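Local coordinates for protein histidinol-phosphatase (Listeria monocytogenes serotype 4b str. H7858, PDB 6NLR) that probably hydrolyses histidinol phosphate to histidinol and phosphate in histidine biosynthesis, using a trinuclear metal centre of the PHP-domain phosphatase family, at residues F152-K164 with F199-L213. Numbering follows the deposited sequence.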
# COMPACT_ATOMS: atom_id res chain seq x y z
N PHE A 152 -6.37 -14.77 14.50
CA PHE A 152 -6.34 -13.39 13.97
C PHE A 152 -5.12 -12.67 14.53
O PHE A 152 -4.41 -12.00 13.74
CB PHE A 152 -7.64 -12.65 14.25
CG PHE A 152 -7.72 -11.34 13.51
CD1 PHE A 152 -8.19 -11.31 12.20
CD2 PHE A 152 -7.28 -10.16 14.09
CE1 PHE A 152 -8.25 -10.10 11.52
CE2 PHE A 152 -7.34 -8.96 13.41
CZ PHE A 152 -7.81 -8.93 12.12
N GLU A 153 -4.86 -12.81 15.82
CA GLU A 153 -3.73 -12.11 16.49
C GLU A 153 -2.40 -12.66 15.94
O GLU A 153 -1.46 -11.86 15.68
CB GLU A 153 -3.81 -12.24 18.01
CG GLU A 153 -2.63 -11.55 18.67
CD GLU A 153 -2.50 -11.64 20.17
OE1 GLU A 153 -3.41 -12.22 20.80
OE2 GLU A 153 -1.50 -11.09 20.70
N GLN A 154 -2.28 -13.98 15.82
CA GLN A 154 -1.05 -14.61 15.28
C GLN A 154 -0.81 -14.08 13.84
O GLN A 154 0.35 -13.83 13.49
CB GLN A 154 -1.15 -16.12 15.33
CG GLN A 154 -1.13 -16.69 16.75
CD GLN A 154 -2.52 -16.95 17.29
OE1 GLN A 154 -3.47 -16.24 17.00
NE2 GLN A 154 -2.68 -18.02 18.05
N ALA A 155 -1.87 -13.89 13.06
CA ALA A 155 -1.81 -13.31 11.70
C ALA A 155 -1.32 -11.86 11.77
O ALA A 155 -0.47 -11.50 10.92
CB ALA A 155 -3.14 -13.41 11.00
N GLN A 156 -1.82 -11.08 12.75
CA GLN A 156 -1.40 -9.67 12.95
C GLN A 156 0.12 -9.67 13.17
O GLN A 156 0.84 -8.84 12.57
CB GLN A 156 -2.05 -9.02 14.17
CG GLN A 156 -3.51 -8.66 14.00
CD GLN A 156 -4.14 -8.19 15.28
OE1 GLN A 156 -4.02 -8.82 16.33
NE2 GLN A 156 -4.84 -7.07 15.22
N LEU A 157 0.60 -10.55 14.05
CA LEU A 157 2.02 -10.52 14.46
C LEU A 157 2.90 -10.99 13.28
O LEU A 157 3.99 -10.40 13.09
CB LEU A 157 2.20 -11.38 15.71
CG LEU A 157 1.56 -10.78 16.96
CD1 LEU A 157 1.46 -11.79 18.08
CD2 LEU A 157 2.35 -9.58 17.39
N ALA A 158 2.45 -11.97 12.50
CA ALA A 158 3.21 -12.41 11.30
C ALA A 158 3.26 -11.26 10.27
O ALA A 158 4.31 -11.00 9.67
CB ALA A 158 2.59 -13.64 10.73
N TYR A 159 2.14 -10.57 10.10
CA TYR A 159 2.03 -9.41 9.18
C TYR A 159 3.01 -8.32 9.62
O TYR A 159 3.81 -7.81 8.76
CB TYR A 159 0.58 -8.91 9.15
CG TYR A 159 0.45 -7.56 8.51
CD1 TYR A 159 0.45 -7.42 7.12
CD2 TYR A 159 0.37 -6.41 9.30
CE1 TYR A 159 0.37 -6.17 6.53
CE2 TYR A 159 0.24 -5.17 8.71
CZ TYR A 159 0.27 -5.04 7.33
OH TYR A 159 0.17 -3.79 6.78
N LEU A 160 2.99 -7.96 10.90
CA LEU A 160 3.86 -6.87 11.40
C LEU A 160 5.34 -7.28 11.30
O LEU A 160 6.17 -6.38 11.08
CB LEU A 160 3.46 -6.48 12.83
CG LEU A 160 2.09 -5.83 12.93
CD1 LEU A 160 1.72 -5.56 14.38
CD2 LEU A 160 2.04 -4.54 12.14
N GLU A 161 5.67 -8.56 11.45
CA GLU A 161 7.07 -9.02 11.25
C GLU A 161 7.46 -8.74 9.79
O GLU A 161 8.60 -8.27 9.57
CB GLU A 161 7.24 -10.50 11.60
CG GLU A 161 8.64 -11.03 11.30
CD GLU A 161 9.78 -10.29 12.00
OE1 GLU A 161 9.57 -9.80 13.15
OE2 GLU A 161 10.88 -10.17 11.39
N GLY A 162 6.56 -8.99 8.83
CA GLY A 162 6.78 -8.68 7.40
C GLY A 162 7.00 -7.19 7.18
O GLY A 162 7.90 -6.82 6.39
N VAL A 163 6.19 -6.36 7.82
CA VAL A 163 6.30 -4.87 7.72
C VAL A 163 7.68 -4.45 8.23
O VAL A 163 8.35 -3.69 7.55
CB VAL A 163 5.16 -4.17 8.49
CG1 VAL A 163 5.38 -2.66 8.56
CG2 VAL A 163 3.80 -4.51 7.88
N LYS A 164 8.09 -4.98 9.39
CA LYS A 164 9.40 -4.69 10.01
C LYS A 164 10.51 -5.07 9.02
O LYS A 164 11.44 -4.26 8.82
CB LYS A 164 9.50 -5.43 11.34
CG LYS A 164 10.81 -5.24 12.09
CD LYS A 164 10.76 -5.87 13.47
CE LYS A 164 12.03 -5.65 14.27
NZ LYS A 164 13.11 -6.56 13.82
N PHE A 199 -6.30 -4.33 20.32
CA PHE A 199 -4.89 -4.75 20.03
C PHE A 199 -4.24 -5.25 21.32
O PHE A 199 -4.26 -4.53 22.31
CB PHE A 199 -4.07 -3.60 19.43
CG PHE A 199 -4.39 -3.25 18.00
CD1 PHE A 199 -5.27 -4.01 17.24
CD2 PHE A 199 -3.81 -2.15 17.40
CE1 PHE A 199 -5.57 -3.67 15.92
CE2 PHE A 199 -4.09 -1.82 16.08
CZ PHE A 199 -4.97 -2.57 15.35
N SER A 200 -3.69 -6.47 21.30
CA SER A 200 -2.99 -7.09 22.44
C SER A 200 -1.71 -6.29 22.75
O SER A 200 -1.25 -5.52 21.86
CB SER A 200 -2.63 -8.52 22.13
OG SER A 200 -1.60 -8.52 21.15
N GLU A 201 -1.16 -6.48 23.93
CA GLU A 201 0.07 -5.78 24.37
C GLU A 201 1.20 -6.15 23.41
O GLU A 201 1.98 -5.25 23.05
CB GLU A 201 0.39 -6.12 25.82
CG GLU A 201 1.60 -5.38 26.35
CD GLU A 201 1.64 -3.90 25.98
OE1 GLU A 201 0.69 -3.18 26.37
OE2 GLU A 201 2.59 -3.50 25.22
N GLU A 202 1.28 -7.40 22.99
CA GLU A 202 2.32 -7.88 22.06
C GLU A 202 2.19 -7.17 20.71
O GLU A 202 3.22 -6.75 20.14
CB GLU A 202 2.25 -9.40 21.89
CG GLU A 202 3.49 -9.94 21.18
CD GLU A 202 3.57 -11.45 21.05
OE1 GLU A 202 2.72 -12.15 21.63
OE2 GLU A 202 4.49 -11.92 20.34
N VAL A 203 0.97 -7.03 20.17
CA VAL A 203 0.77 -6.29 18.89
C VAL A 203 1.22 -4.85 19.08
O VAL A 203 1.92 -4.29 18.22
CB VAL A 203 -0.69 -6.41 18.41
CG1 VAL A 203 -1.05 -5.36 17.38
CG2 VAL A 203 -0.98 -7.82 17.91
N MSE A 204 0.87 -4.25 20.23
CA MSE A 204 1.20 -2.86 20.48
C MSE A 204 2.71 -2.66 20.55
O MSE A 204 3.22 -1.66 20.03
CB MSE A 204 0.54 -2.35 21.76
CG MSE A 204 -0.93 -2.00 21.62
SE MSE A 204 -1.29 -0.84 20.04
CE MSE A 204 -0.01 0.63 20.23
N GLU A 205 3.41 -3.60 21.19
CA GLU A 205 4.86 -3.54 21.31
C GLU A 205 5.52 -3.64 19.93
O GLU A 205 6.47 -2.88 19.65
CB GLU A 205 5.36 -4.66 22.24
CG GLU A 205 6.87 -4.69 22.42
CD GLU A 205 7.53 -3.39 22.91
OE1 GLU A 205 6.85 -2.57 23.56
OE2 GLU A 205 8.74 -3.19 22.63
N LYS A 206 4.99 -4.52 19.07
CA LYS A 206 5.48 -4.69 17.69
C LYS A 206 5.29 -3.37 16.92
O LYS A 206 6.20 -2.99 16.16
CB LYS A 206 4.79 -5.87 17.01
CG LYS A 206 5.68 -7.08 16.79
CD LYS A 206 6.55 -7.01 15.54
CE LYS A 206 7.16 -8.34 15.13
NZ LYS A 206 6.16 -9.45 15.19
N PHE A 207 4.14 -2.69 17.07
CA PHE A 207 3.92 -1.37 16.44
C PHE A 207 4.97 -0.36 16.96
O PHE A 207 5.50 0.42 16.16
CB PHE A 207 2.50 -0.88 16.63
CG PHE A 207 1.52 -1.33 15.57
CD1 PHE A 207 1.67 -0.94 14.25
CD2 PHE A 207 0.41 -2.08 15.92
CE1 PHE A 207 0.74 -1.30 13.28
CE2 PHE A 207 -0.52 -2.44 14.95
CZ PHE A 207 -0.35 -2.06 13.63
N ARG A 208 5.29 -0.38 18.25
CA ARG A 208 6.24 0.60 18.84
C ARG A 208 7.63 0.37 18.22
O ARG A 208 8.28 1.37 17.86
CB ARG A 208 6.29 0.50 20.37
CG ARG A 208 5.10 1.18 21.03
CD ARG A 208 5.25 1.46 22.51
NE ARG A 208 5.35 0.19 23.22
CZ ARG A 208 4.32 -0.50 23.74
NH1 ARG A 208 3.08 -0.06 23.64
NH2 ARG A 208 4.55 -1.65 24.34
N VAL A 209 8.02 -0.90 18.08
CA VAL A 209 9.34 -1.27 17.48
C VAL A 209 9.35 -0.77 16.03
O VAL A 209 10.35 -0.12 15.64
CB VAL A 209 9.59 -2.79 17.59
CG1 VAL A 209 10.73 -3.26 16.69
CG2 VAL A 209 9.87 -3.18 19.04
N ILE A 210 8.28 -1.04 15.28
CA ILE A 210 8.16 -0.61 13.85
C ILE A 210 8.26 0.91 13.76
O ILE A 210 9.03 1.39 12.90
CB ILE A 210 6.87 -1.15 13.21
CG1 ILE A 210 6.99 -2.64 12.88
CG2 ILE A 210 6.45 -0.33 12.00
CD1 ILE A 210 5.66 -3.29 12.59
N LEU A 211 7.56 1.65 14.63
CA LEU A 211 7.56 3.14 14.51
C LEU A 211 8.95 3.69 14.86
O LEU A 211 9.38 4.62 14.15
CB LEU A 211 6.46 3.75 15.38
CG LEU A 211 5.04 3.41 14.92
CD1 LEU A 211 4.03 4.01 15.87
CD2 LEU A 211 4.79 3.89 13.49
N ALA A 212 9.62 3.15 15.88
CA ALA A 212 10.99 3.60 16.28
C ALA A 212 11.92 3.43 15.07
O ALA A 212 12.73 4.36 14.81
CB ALA A 212 11.51 2.83 17.49
N LEU A 213 11.77 2.34 14.32
CA LEU A 213 12.65 2.01 13.18
C LEU A 213 12.32 2.92 11.98
O LEU A 213 13.26 3.45 11.34
CB LEU A 213 12.45 0.53 12.88
CG LEU A 213 13.49 -0.12 11.98
CD1 LEU A 213 14.89 0.00 12.59
CD2 LEU A 213 13.10 -1.56 11.74
O HOH W 1 -4.53 -8.03 18.88
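Leu160 is one of two knobs-into-holes in this nearly parallel helix pair, which lies within the PHP domain, a TIM-barrel relative; the axes of helices 152-164 and 201-213 run 11° apart. Its side chain sits among Val203, Lys206, Phe207 and Ile210, with both methyls over one face of the Phe207 ring, CD1 4.0 Å from the ring centroid. Val203 returns the fit as a knob between Glu153, Gln156, Leu157 and Leu160, its CG2 3.8 Å from Leu157 CD2. Farther along, Ile210 CD1 packs against Leu160 and Val163 CG1, and Lys164, extended as far as CE, lays that carbon 3.6 Å from Val209 CG1 while its NZ pairs with Glu168.

Polar groups hold the N-terminal end of helix 201-213. Glu153, CG trans to its backbone N (chi1 178°) and extended beyond, brings OE2 to Ser200 OG, accepting at 2.6 Å from above the carboxylate plane. That same OG N-caps the helix by accepting from Val203 N. A water joins Gln156 OE1 to Ser200 N; Gln156 NE2 bonds to Gln186. Farther along, Lys206, bent at chi2 (-83°) and again at chi4, brings its amine across to helix 152-164: NZ donates to Leu157 O at 3.2 Å, from the opposite face of that carbonyl to Glu161 N.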